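Local coordinates for protein haloacid dehalogenase (Pseudomonas aeruginosa, PDB 3UMC) that probably hydrolyses the carbon-halogen bond of L-2-haloacids, as a member of the haloacid dehalogenase-like hydrolase superfamily, at residues A[89-94]-A[109-113]; A[197-201]-A[229-234]; A[127-132]-A[243-247]. One frame throughout, in Å; residues are numbered along the deposited sequence.

Contact 1 (A[89-94]-A[109-113]); sequences HRQSLE and LQRIT
One face of the Arg90 guanidinium rests on Leu109 CB, which sits 3.6 Å from Arg90 NH2 and lies off toward the rim of the group. At its edge, near the plane, stand Thr113 OG1 and Gln110 CG, the latter only 3.1 Å from Arg90 NH2. The second flat group is the ring of His89. Water 1 lies in its plane, 2.7 Å from His89 ND1, and donates to Thr113 O. Trp116 stacks on this ring.

The Arg90 chain leaves with CG anti to the backbone N (chi1 163°) and then bends twice, which folds the guanidinium over the other helix. Arg90 NH1 forms a salt bridge with Glu106 and another with Glu94 OE2, 3.4 Å from NH1, whose hydrogen bond is weak. Glu106 also takes a hydrogen bond from Gln110 NE2.

Helices 85-99 and 106-113 belong to the helical cap that HAD enzymes of this type insert after the first strand of the core. The two segments run at 116° to each other.

Beneath the polar rim the contact is apolar. Leu93 CD2 presses on Ile112 CG2 at 3.3 Å, tighter than usual. Leu93 CG meets Leu109 CD2 at 4.2 Å. Trp64 of helix 57-67 touches both Leu93 and Ile112. Thr113 OG1 donates to Leu109 O at 2.9 Å, on the face opposite to Thr113 N.

Contact 2 (A[197-201]-A[229-234]); sequences AAHNY and DLAAEQ
Asn200 and Asp229 both hold CG opposite their own carbonyl carbon (chi1 -75° and -73°), and this slides the amide and the carboxylate past each other in opposite directions. Asp229 OD1 is gripped twice by Asn200. Asn200 ND2 reaches the anti lone pair of Asp229 OD1 at 2.9 Å. The backbone Asn200 N comes from above the carboxylate plane to Asp229 OD1, also at 2.9 Å, in a nearly straight bond (172°). The other hydrogen of Asn200 ND2 goes to Ala231 O at 3.0 Å. Asn200 OD1 accepts Glu233 N at 2.9 Å from above its carbonyl plane, and takes a second bond from Trp236 NE1. All of the amide is thus used, and its rotation is fixed. The carboxylate of Glu233 lies stacked on it. Asp229 OD2 sits at the edge of the His199 ring, 3.7 Å from His199 CD2. The neighbouring ring atom, NE2, is hydrogen-bonded to Glu221. Water 2 joins Ala198 O to Asp229 O.

A carboxylate at the start of helix 200-208 would probably be favoured by the helix dipole. Segment 197-201 runs from the end of strand 193-197, the fourth strand of the Rossmann-like core, into helix 200-208, where HAD enzymes usually carry sequence motif IV.

Contact 3 (A[127-132]-A[243-247]); sequences AGMHAL and LLDLH
Gly128 and Leu244 bring their CA atoms within 4.3 Å, where segments 127-132 and 243-247 run almost alongside, their axes 8.0 Å apart and 23° from parallel. Helices 125-132 and 243-251 lie on the parallel sheet of the Rossmann-like HAD core. Their inner side chains reach strands 24-27, 212-216 and 238-240.

Gly128 has no side chain, and its bare CA meets Leu243 CB at 3.7 Å. Leu244 closes over the same place from the outer side. Its CD2 touches Ala131 CB, and its CD1 lies 3.8 Å from Ala127 CB.

On the sheet side, Leu243 lies beside Met129, which is modelled as selenomethionine. The two chains point the same way, with Leu243 CD2 at 3.6 Å from Met129 CG. Leu132 crosses Leu243 at about a right angle and also touches Leu246 through CD1. Its other branch, CD2, rests 3.7 Å from His247 CB as the two side chains slide past each other in opposite directions. Phe27 of strand 24-27 touches both Leu132 and Leu243 from the sheet side. Leu243 N is held by Asp124, just before helix 125-132.

A chi1 of 180° sets the His247 ring on the side of its own carbonyl carbon and carries it across Ala131. There it forms a CH-pi contact: Ala131 CB stands 3.9 Å from the centroid of the His247 ring, 20° off its normal.

Overall arrangement
From the N terminus the chain builds strand 24-27 and then leaves the core for the helical cap. Contact 1 closes a short loop within that cap and is complete before either other contact opens. The chain returns to the core through helix 125-132, where contact 3 begins. Its loop takes in strands 137-140 to 238-240 and closes at the last helix, 243-251. Contact 2 is nested inside it and ties the end of strand 193-197 to the loop leading to edge strand 238-240. Contacts 2 and 3 have centres about 19 Å apart. Contact 1 lies across the chain's centre from both, about 29 Å from contact 2 and about 34 Å from contact 3, centre to centre.

Contact 1 (A[89-94]-A[109-113])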
ATOM      1  N   HIS A  89      -6.319 -18.874  -9.118  1.00 35.68           N
ATOM      2  CA  HIS A  89      -5.712 -19.023 -10.431  1.00 36.11           C
ATOM      3  C   HIS A  89      -5.004 -20.378 -10.595  1.00 38.29           C
ATOM      4  O   HIS A  89      -5.075 -20.995 -11.668  1.00 36.82           O
ATOM      5  CB  HIS A  89      -4.732 -17.889 -10.763  1.00 35.25           C
ATOM      6  CG  HIS A  89      -5.406 -16.586 -11.083  1.00 34.09           C
ATOM      7  ND1 HIS A  89      -4.717 -15.401 -11.234  1.00 30.05           N
ATOM      8  CD2 HIS A  89      -6.713 -16.282 -11.244  1.00 29.01           C
ATOM      9  CE1 HIS A  89      -5.566 -14.438 -11.517  1.00 26.08           C
ATOM     10  NE2 HIS A  89      -6.781 -14.946 -11.536  1.00 27.16           N
ATOM     11  N   ARG A  90      -4.307 -20.805  -9.544  1.00 40.48           N
ATOM     12  CA  ARG A  90      -3.612 -22.102  -9.558  1.00 42.92           C
ATOM     13  C   ARG A  90      -4.567 -23.289  -9.724  1.00 43.23           C
ATOM     14  O   ARG A  90      -4.395 -24.080 -10.622  1.00 42.48           O
ATOM     15  CB  ARG A  90      -2.760 -22.294  -8.293  1.00 43.37           C
ATOM     16  CG  ARG A  90      -2.304 -23.762  -7.999  1.00 46.18           C
ATOM     17  CD  ARG A  90      -1.686 -24.448  -9.222  1.00 50.62           C
ATOM     18  NE  ARG A  90      -0.244 -24.234  -9.315  1.00 54.28           N
ATOM     19  CZ  ARG A  90       0.688 -24.972  -8.698  1.00 54.87           C
ATOM     20  NH1 ARG A  90       0.364 -25.994  -7.911  1.00 54.65           N
ATOM     21  NH2 ARG A  90       1.967 -24.670  -8.875  1.00 55.30           N
ATOM     22  N   GLN A  91      -5.536 -23.390  -8.821  1.00 44.74           N
ATOM     23  CA  GLN A  91      -6.607 -24.373  -8.888  1.00 45.92           C
ATOM     24  C   GLN A  91      -7.181 -24.420 -10.291  1.00 45.84           C
ATOM     25  O   GLN A  91      -7.073 -25.421 -10.963  1.00 46.46           O
ATOM     26  CB  GLN A  91      -7.750 -24.033  -7.911  1.00 46.38           C
ATOM     27  CG  GLN A  91      -7.537 -24.432  -6.468  1.00 49.16           C
ATOM     28  CD  GLN A  91      -8.860 -24.586  -5.707  1.00 54.53           C
ATOM     29  OE1 GLN A  91      -9.101 -25.631  -5.057  1.00 56.51           O
ATOM     30  NE2 GLN A  91      -9.740 -23.566  -5.804  1.00 54.48           N
ATOM     31  N   SER A  92      -7.802 -23.331 -10.722  1.00 45.41           N
ATOM     32  CA  SER A  92      -8.514 -23.313 -12.000  1.00 44.94           C
ATOM     33  C   SER A  92      -7.628 -23.745 -13.166  1.00 44.52           C
ATOM     34  O   SER A  92      -8.113 -24.416 -14.063  1.00 43.98           O
ATOM     35  CB  SER A  92      -9.099 -21.923 -12.285  1.00 44.49           C
ATOM     36  OG  SER A  92      -8.055 -20.979 -12.417  1.00 44.34           O
ATOM     37  N   LEU A  93      -6.353 -23.367 -13.146  1.00 44.59           N
ATOM     38  CA  LEU A  93      -5.417 -23.797 -14.172  1.00 46.22           C
ATOM     39  C   LEU A  93      -5.238 -25.347 -14.194  1.00 48.55           C
ATOM     40  O   LEU A  93      -5.161 -25.947 -15.276  1.00 48.22           O
ATOM     41  CB  LEU A  93      -4.061 -23.124 -14.001  1.00 45.47           C
ATOM     42  CG  LEU A  93      -2.953 -23.554 -14.975  1.00 44.80           C
ATOM     43  CD1 LEU A  93      -3.354 -23.369 -16.407  1.00 43.73           C
ATOM     44  CD2 LEU A  93      -1.690 -22.778 -14.722  1.00 44.74           C
ATOM     45  N   GLU A  94      -5.149 -25.974 -13.014  1.00 50.15           N
ATOM     46  CA  GLU A  94      -5.021 -27.439 -12.936  1.00 52.06           C
ATOM     47  C   GLU A  94      -6.273 -28.082 -13.553  1.00 53.13           C
ATOM     48  O   GLU A  94      -6.171 -28.963 -14.402  1.00 53.30           O
ATOM     49  CB  GLU A  94      -4.799 -27.931 -11.493  1.00 52.19           C
ATOM     50  CG  GLU A  94      -3.343 -27.842 -10.971  1.00 53.54           C
ATOM     51  CD  GLU A  94      -3.203 -28.247  -9.467  1.00 55.75           C
ATOM     52  OE1 GLU A  94      -4.192 -28.763  -8.874  1.00 55.04           O
ATOM     53  OE2 GLU A  94      -2.100 -28.047  -8.888  1.00 55.77           O
ATOM     54  N   LEU A 109       3.263 -25.307 -13.821  1.00 56.57           N
ATOM     55  CA  LEU A 109       2.053 -24.781 -13.220  1.00 55.62           C
ATOM     56  C   LEU A 109       2.342 -23.443 -12.497  1.00 54.18           C
ATOM     57  O   LEU A 109       1.525 -22.520 -12.520  1.00 53.90           O
ATOM     58  CB  LEU A 109       1.432 -25.775 -12.240  1.00 55.57           C
ATOM     59  CG  LEU A 109       0.734 -27.012 -12.805  1.00 57.02           C
ATOM     60  CD1 LEU A 109       0.466 -28.023 -11.662  1.00 58.04           C
ATOM     61  CD2 LEU A 109      -0.568 -26.664 -13.541  1.00 57.96           C
ATOM     62  N   GLN A 110       3.499 -23.346 -11.859  1.00 52.48           N
ATOM     63  CA  GLN A 110       3.853 -22.149 -11.113  1.00 51.30           C
ATOM     64  C   GLN A 110       4.104 -21.027 -12.083  1.00 49.25           C
ATOM     65  O   GLN A 110       3.646 -19.911 -11.875  1.00 48.89           O
ATOM     66  CB  GLN A 110       5.081 -22.382 -10.229  1.00 51.62           C
ATOM     67  CG  GLN A 110       4.735 -23.204  -9.013  1.00 53.67           C
ATOM     68  CD  GLN A 110       5.896 -23.414  -8.071  1.00 56.57           C
ATOM     69  OE1 GLN A 110       6.953 -22.777  -8.194  1.00 58.09           O
ATOM     70  NE2 GLN A 110       5.706 -24.319  -7.113  1.00 56.61           N
ATOM     71  N   ARG A 111       4.814 -21.353 -13.149  1.00 46.79           N
ATOM     72  CA  ARG A 111       5.139 -20.409 -14.180  1.00 45.44           C
ATOM     73  C   ARG A 111       3.878 -19.845 -14.853  1.00 43.11           C
ATOM     74  O   ARG A 111       3.760 -18.642 -15.031  1.00 42.59           O
ATOM     75  CB  ARG A 111       6.018 -21.087 -15.214  1.00 45.59           C
ATOM     76  CG  ARG A 111       6.637 -20.130 -16.157  1.00 48.40           C
ATOM     77  CD  ARG A 111       7.054 -20.841 -17.422  1.00 52.03           C
ATOM     78  NE  ARG A 111       7.683 -19.912 -18.343  1.00 54.40           N
ATOM     79  CZ  ARG A 111       8.453 -20.269 -19.363  1.00 57.21           C
ATOM     80  NH1 ARG A 111       8.709 -21.555 -19.609  1.00 57.74           N
ATOM     81  NH2 ARG A 111       8.973 -19.327 -20.142  1.00 57.92           N
ATOM     82  N   ILE A 112       2.942 -20.713 -15.208  1.00 40.24           N
ATOM     83  CA  ILE A 112       1.760 -20.285 -15.940  1.00 38.80           C
ATOM     84  C   ILE A 112       0.829 -19.430 -15.059  1.00 37.06           C
ATOM     85  O   ILE A 112       0.345 -18.427 -15.499  1.00 36.03           O
ATOM     86  CB  ILE A 112       1.010 -21.501 -16.562  1.00 38.83           C
ATOM     87  CG1 ILE A 112       1.896 -22.186 -17.632  1.00 39.99           C
ATOM     88  CG2 ILE A 112      -0.327 -21.109 -17.175  1.00 34.87           C
ATOM     89  CD1 ILE A 112       1.512 -23.665 -17.849  1.00 41.07           C
ATOM     90  N   THR A 113       0.605 -19.863 -13.831  1.00 35.26           N
ATOM     91  CA  THR A 113      -0.102 -19.100 -12.832  1.00 34.74           C
ATOM     92  C   THR A 113       0.416 -17.676 -12.620  1.00 33.65           C
ATOM     93  O   THR A 113      -0.374 -16.784 -12.272  1.00 34.23           O
ATOM     94  CB  THR A 113      -0.063 -19.858 -11.519  1.00 34.79           C
ATOM     95  OG1 THR A 113      -0.822 -21.047 -11.701  1.00 34.78           O
ATOM     96  CG2 THR A 113      -0.668 -19.052 -10.375  1.00 34.98           C
TER
HETATM   97  O   HOH W   1      -2.123 -15.724 -10.563  1.00 22.96           O

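Contact 2 (A[197-201]-A[229-234])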
ATOM      1  N   ALA A 197     -13.519   2.490 -12.605  1.00  9.62           N
ATOM      2  CA  ALA A 197     -13.558   1.122 -13.132  1.00  9.88           C
ATOM      3  C   ALA A 197     -14.099   1.039 -14.530  1.00  8.45           C
ATOM      4  O   ALA A 197     -14.851   1.863 -14.950  1.00  8.99           O
ATOM      5  CB  ALA A 197     -14.461   0.200 -12.235  1.00  9.52           C
ATOM      6  N   ALA A 198     -13.769  -0.043 -15.212  1.00  9.21           N
ATOM      7  CA  ALA A 198     -14.339  -0.369 -16.516  1.00  8.95           C
ATOM      8  C   ALA A 198     -15.566  -1.264 -16.416  1.00  9.11           C
ATOM      9  O   ALA A 198     -16.124  -1.719 -17.437  1.00  7.80           O
ATOM     10  CB  ALA A 198     -13.266  -1.045 -17.368  1.00  6.41           C
ATOM     11  N   HIS A 199     -15.999  -1.588 -15.206  1.00 10.45           N
ATOM     12  CA  HIS A 199     -17.065  -2.620 -15.059  1.00  9.84           C
ATOM     13  C   HIS A 199     -18.206  -2.020 -14.226  1.00 11.36           C
ATOM     14  O   HIS A 199     -17.988  -1.472 -13.087  1.00 11.97           O
ATOM     15  CB  HIS A 199     -16.493  -3.951 -14.516  1.00 12.07           C
ATOM     16  CG  HIS A 199     -15.204  -4.364 -15.157  1.00 11.82           C
ATOM     17  ND1 HIS A 199     -13.985  -4.303 -14.508  1.00 10.64           N
ATOM     18  CD2 HIS A 199     -14.929  -4.662 -16.432  1.00 12.34           C
ATOM     19  CE1 HIS A 199     -13.036  -4.653 -15.343  1.00 14.34           C
ATOM     20  NE2 HIS A 199     -13.590  -4.896 -16.520  1.00 11.27           N
ATOM     21  N   ASN A 200     -19.393  -1.994 -14.813  1.00  9.52           N
ATOM     22  CA  ASN A 200     -20.529  -1.340 -14.146  1.00 10.92           C
ATOM     23  C   ASN A 200     -20.890  -1.995 -12.812  1.00 13.43           C
ATOM     24  O   ASN A 200     -21.369  -1.274 -11.959  1.00 12.63           O
ATOM     25  CB  ASN A 200     -21.782  -1.350 -15.033  1.00 11.36           C
ATOM     26  CG  ASN A 200     -21.699  -0.316 -16.173  1.00  8.49           C
ATOM     27  OD1 ASN A 200     -21.985   0.868 -16.002  1.00 10.97           O
ATOM     28  ND2 ASN A 200     -21.338  -0.787 -17.347  1.00 12.54           N
ATOM     29  N   TYR A 201     -20.670  -3.331 -12.649  1.00 14.23           N
ATOM     30  CA  TYR A 201     -21.051  -4.013 -11.417  1.00 15.45           C
ATOM     31  C   TYR A 201     -20.273  -3.436 -10.232  1.00 15.24           C
ATOM     32  O   TYR A 201     -20.777  -3.323  -9.137  1.00 14.39           O
ATOM     33  CB  TYR A 201     -20.846  -5.556 -11.492  1.00 15.41           C
ATOM     34  CG  TYR A 201     -19.470  -5.932 -11.029  1.00 16.85           C
ATOM     35  CD1 TYR A 201     -19.226  -6.170  -9.684  1.00 17.73           C
ATOM     36  CD2 TYR A 201     -18.364  -5.926 -11.923  1.00 19.96           C
ATOM     37  CE1 TYR A 201     -17.910  -6.446  -9.223  1.00 20.55           C
ATOM     38  CE2 TYR A 201     -17.071  -6.219 -11.482  1.00 18.41           C
ATOM     39  CZ  TYR A 201     -16.850  -6.469 -10.129  1.00 22.65           C
ATOM     40  OH  TYR A 201     -15.585  -6.734  -9.636  1.00 26.24           O
ATOM     41  N   ASP A 229     -20.257  -4.317 -20.708  1.00 20.63           N
ATOM     42  CA  ASP A 229     -19.610  -3.140 -20.185  1.00 19.55           C
ATOM     43  C   ASP A 229     -19.062  -2.291 -21.325  1.00 19.09           C
ATOM     44  O   ASP A 229     -17.995  -1.726 -21.176  1.00 16.05           O
ATOM     45  CB  ASP A 229     -18.481  -3.489 -19.176  1.00 18.32           C
ATOM     46  CG  ASP A 229     -19.028  -3.970 -17.835  1.00 18.52           C
ATOM     47  OD1 ASP A 229     -19.986  -3.329 -17.340  1.00 19.56           O
ATOM     48  OD2 ASP A 229     -18.493  -4.935 -17.249  1.00 19.27           O
ATOM     49  N   LEU A 230     -19.840  -2.188 -22.420  1.00 18.06           N
ATOM     50  CA  LEU A 230     -19.501  -1.361 -23.550  1.00 19.83           C
ATOM     51  C   LEU A 230     -19.840   0.092 -23.251  1.00 18.97           C
ATOM     52  O   LEU A 230     -19.257   0.986 -23.807  1.00 19.01           O
ATOM     53  CB  LEU A 230     -20.181  -1.844 -24.845  1.00 20.04           C
ATOM     54  CG  LEU A 230     -19.766  -3.242 -25.309  1.00 22.77           C
ATOM     55  CD1 LEU A 230     -20.349  -3.588 -26.719  1.00 21.46           C
ATOM     56  CD2 LEU A 230     -18.241  -3.375 -25.322  1.00 22.54           C
ATOM     57  N   ALA A 231     -20.771   0.302 -22.338  1.00 17.93           N
ATOM     58  CA  ALA A 231     -21.201   1.619 -22.005  1.00 17.10           C
ATOM     59  C   ALA A 231     -21.635   1.746 -20.559  1.00 16.02           C
ATOM     60  O   ALA A 231     -21.750   0.773 -19.846  1.00 14.98           O
ATOM     61  CB  ALA A 231     -22.385   2.059 -22.963  1.00 17.72           C
ATOM     62  N   ALA A 232     -21.860   2.982 -20.144  1.00 15.04           N
ATOM     63  CA  ALA A 232     -22.306   3.263 -18.788  1.00 16.47           C
ATOM     64  C   ALA A 232     -23.812   2.884 -18.651  1.00 16.74           C
ATOM     65  O   ALA A 232     -24.654   3.309 -19.458  1.00 16.52           O
ATOM     66  CB  ALA A 232     -22.038   4.719 -18.379  1.00 14.46           C
ATOM     67  N   GLU A 233     -24.099   2.087 -17.619  1.00 17.49           N
ATOM     68  CA  GLU A 233     -25.434   1.583 -17.319  1.00 18.26           C
ATOM     69  C   GLU A 233     -26.144   2.438 -16.271  1.00 17.07           C
ATOM     70  O   GLU A 233     -27.337   2.272 -16.066  1.00 16.86           O
ATOM     71  CB  GLU A 233     -25.351   0.125 -16.841  1.00 19.35           C
ATOM     72  CG  GLU A 233     -25.263  -0.799 -18.026  1.00 22.83           C
ATOM     73  CD  GLU A 233     -24.641  -2.093 -17.717  1.00 30.74           C
ATOM     74  OE1 GLU A 233     -24.626  -2.452 -16.519  1.00 32.86           O
ATOM     75  OE2 GLU A 233     -24.152  -2.757 -18.680  1.00 38.26           O
ATOM     76  N   GLN A 234     -25.414   3.340 -15.628  1.00 15.94           N
ATOM     77  CA  GLN A 234     -26.009   4.367 -14.773  1.00 15.36           C
ATOM     78  C   GLN A 234     -25.299   5.682 -15.042  1.00 15.51           C
ATOM     79  O   GLN A 234     -24.298   5.724 -15.700  1.00 14.17           O
ATOM     80  CB  GLN A 234     -25.849   4.083 -13.275  1.00 15.71           C
ATOM     81  CG  GLN A 234     -26.448   2.784 -12.677  1.00 17.17           C
ATOM     82  CD  GLN A 234     -26.515   2.884 -11.110  1.00 23.38           C
ATOM     83  OE1 GLN A 234     -26.665   3.976 -10.518  1.00 23.03           O
ATOM     84  NE2 GLN A 234     -26.383   1.742 -10.457  1.00 25.12           N
TER
HETATM   85  O   HOH W   2     -15.517  -1.633 -20.222  1.00  8.30           O
HETATM   86  O   HOH W   3     -20.136  -5.216 -14.971  1.00 26.32           O

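Contact 3 (A[127-132]-A[243-247])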
ATOM      1  N   ALA A 127       0.269   7.326 -18.174  1.00 14.14           N
ATOM      2  CA  ALA A 127       0.291   8.794 -18.235  1.00 14.20           C
ATOM      3  C   ALA A 127      -0.801   9.368 -17.377  1.00 12.95           C
ATOM      4  O   ALA A 127      -0.610  10.427 -16.743  1.00 13.60           O
ATOM      5  CB  ALA A 127       0.125   9.337 -19.646  1.00 12.71           C
ATOM      6  N   GLY A 128      -1.965   8.755 -17.486  1.00 11.17           N
ATOM      7  CA  GLY A 128      -3.129   9.219 -16.785  1.00 10.34           C
ATOM      8  C   GLY A 128      -2.928   9.061 -15.280  1.00  9.96           C
ATOM      9  O   GLY A 128      -3.286   9.933 -14.525  1.00  9.18           O
HETATM   10  N   MSE A 129      -2.345   7.954 -14.855  1.00 10.62           N
HETATM   11  CA  MSE A 129      -2.119   7.795 -13.409  1.00 12.95           C
HETATM   12  C   MSE A 129      -1.139   8.895 -12.908  1.00 14.19           C
HETATM   13  O   MSE A 129      -1.366   9.504 -11.842  1.00 14.18           O
HETATM   14  CB  MSE A 129      -1.649   6.390 -13.085  1.00 11.74           C
HETATM   15  CG  MSE A 129      -2.747   5.329 -13.128  1.00 11.48           C
HETATM   16 SE   MSE A 129      -2.035   3.629 -12.674  1.00 23.41          SE
HETATM   17  CE  MSE A 129      -2.015   3.823 -10.688  1.00 20.64           C
ATOM     18  N   HIS A 130      -0.079   9.163 -13.697  1.00 15.45           N
ATOM     19  CA  HIS A 130       0.893  10.186 -13.342  1.00 15.47           C
ATOM     20  C   HIS A 130       0.304  11.491 -13.335  1.00 16.96           C
ATOM     21  O   HIS A 130       0.712  12.298 -12.520  1.00 19.82           O
ATOM     22  CB  HIS A 130       2.144  10.170 -14.233  1.00 17.24           C
ATOM     23  CG  HIS A 130       3.115   9.119 -13.834  1.00 12.08           C
ATOM     24  ND1 HIS A 130       3.722   9.130 -12.602  1.00 13.98           N
ATOM     25  CD2 HIS A 130       3.486   7.976 -14.436  1.00 14.99           C
ATOM     26  CE1 HIS A 130       4.498   8.062 -12.501  1.00 15.61           C
ATOM     27  NE2 HIS A 130       4.355   7.337 -13.596  1.00 18.50           N
ATOM     28  N   ALA A 131      -0.674  11.760 -14.215  1.00 16.33           N
ATOM     29  CA  ALA A 131      -1.390  13.012 -14.124  1.00 15.98           C
ATOM     30  C   ALA A 131      -2.273  13.139 -12.836  1.00 15.89           C
ATOM     31  O   ALA A 131      -2.307  14.187 -12.170  1.00 17.48           O
ATOM     32  CB  ALA A 131      -2.284  13.219 -15.395  1.00 14.44           C
ATOM     33  N   LEU A 132      -3.075  12.125 -12.576  1.00 14.69           N
ATOM     34  CA  LEU A 132      -4.006  12.142 -11.465  1.00 14.48           C
ATOM     35  C   LEU A 132      -3.294  12.190 -10.130  1.00 16.08           C
ATOM     36  O   LEU A 132      -3.846  12.707  -9.170  1.00 17.73           O
ATOM     37  CB  LEU A 132      -4.933  10.919 -11.519  1.00 13.02           C
ATOM     38  CG  LEU A 132      -5.864  10.856 -12.710  1.00 12.30           C
ATOM     39  CD1 LEU A 132      -6.324   9.420 -13.040  1.00 13.17           C
ATOM     40  CD2 LEU A 132      -7.035  11.821 -12.510  1.00  8.84           C
ATOM     41  N   LEU A 243      -7.855   7.580 -18.961  1.00 13.73           N
ATOM     42  CA  LEU A 243      -7.459   8.212 -17.699  1.00 12.73           C
ATOM     43  C   LEU A 243      -7.001   9.606 -17.795  1.00 13.69           C
ATOM     44  O   LEU A 243      -7.067  10.343 -16.784  1.00 13.52           O
ATOM     45  CB  LEU A 243      -6.374   7.438 -16.969  1.00 12.67           C
ATOM     46  CG  LEU A 243      -6.794   6.303 -16.045  1.00 13.56           C
ATOM     47  CD1 LEU A 243      -7.257   5.091 -16.824  1.00 13.07           C
ATOM     48  CD2 LEU A 243      -5.604   5.912 -15.172  1.00 12.22           C
ATOM     49  N   LEU A 244      -6.462  10.014 -18.953  1.00 14.55           N
ATOM     50  CA  LEU A 244      -6.027  11.419 -19.073  1.00 14.10           C
ATOM     51  C   LEU A 244      -7.247  12.306 -19.248  1.00 13.51           C
ATOM     52  O   LEU A 244      -7.303  13.410 -18.709  1.00 10.27           O
ATOM     53  CB  LEU A 244      -5.048  11.645 -20.274  1.00 14.73           C
ATOM     54  CG  LEU A 244      -3.589  11.342 -19.979  1.00 16.77           C
ATOM     55  CD1 LEU A 244      -2.731  11.279 -21.331  1.00 19.15           C
ATOM     56  CD2 LEU A 244      -2.961  12.350 -18.912  1.00 13.32           C
ATOM     57  N   ASP A 245      -8.212  11.819 -20.023  1.00 13.68           N
ATOM     58  CA  ASP A 245      -9.506  12.489 -20.122  1.00 14.14           C
ATOM     59  C   ASP A 245     -10.239  12.575 -18.766  1.00 14.12           C
ATOM     60  O   ASP A 245     -10.887  13.563 -18.487  1.00 14.40           O
ATOM     61  CB  ASP A 245     -10.363  11.823 -21.185  1.00 13.80           C
ATOM     62  CG  ASP A 245     -11.697  12.538 -21.404  1.00 18.39           C
ATOM     63  OD1 ASP A 245     -11.669  13.736 -21.780  1.00 19.81           O
ATOM     64  OD2 ASP A 245     -12.780  11.892 -21.175  1.00 20.56           O
ATOM     65  N   LEU A 246     -10.067  11.577 -17.901  1.00 15.71           N
ATOM     66  CA  LEU A 246     -10.575  11.645 -16.505  1.00 15.04           C
ATOM     67  C   LEU A 246      -9.863  12.782 -15.782  1.00 16.31           C
ATOM     68  O   LEU A 246     -10.512  13.629 -15.163  1.00 13.63           O
ATOM     69  CB  LEU A 246     -10.393  10.316 -15.749  1.00 14.95           C
ATOM     70  CG  LEU A 246     -10.840  10.271 -14.276  1.00 15.65           C
ATOM     71  CD1 LEU A 246     -12.320  10.625 -14.165  1.00 15.38           C
ATOM     72  CD2 LEU A 246     -10.539   8.926 -13.608  1.00 11.08           C
ATOM     73  N   HIS A 247      -8.547  12.831 -15.893  1.00 17.17           N
ATOM     74  CA  HIS A 247      -7.815  13.968 -15.373  1.00 20.28           C
ATOM     75  C   HIS A 247      -8.291  15.344 -15.922  1.00 21.57           C
ATOM     76  O   HIS A 247      -8.528  16.258 -15.136  1.00 21.76           O
ATOM     77  CB  HIS A 247      -6.312  13.823 -15.522  1.00 20.42           C
ATOM     78  CG  HIS A 247      -5.553  14.998 -14.997  1.00 24.30           C
ATOM     79  ND1 HIS A 247      -4.845  15.850 -15.822  1.00 30.71           N
ATOM     80  CD2 HIS A 247      -5.401  15.473 -13.736  1.00 28.01           C
ATOM     81  CE1 HIS A 247      -4.278  16.793 -15.079  1.00 32.71           C
ATOM     82  NE2 HIS A 247      -4.593  16.578 -13.813  1.00 28.84           N
TER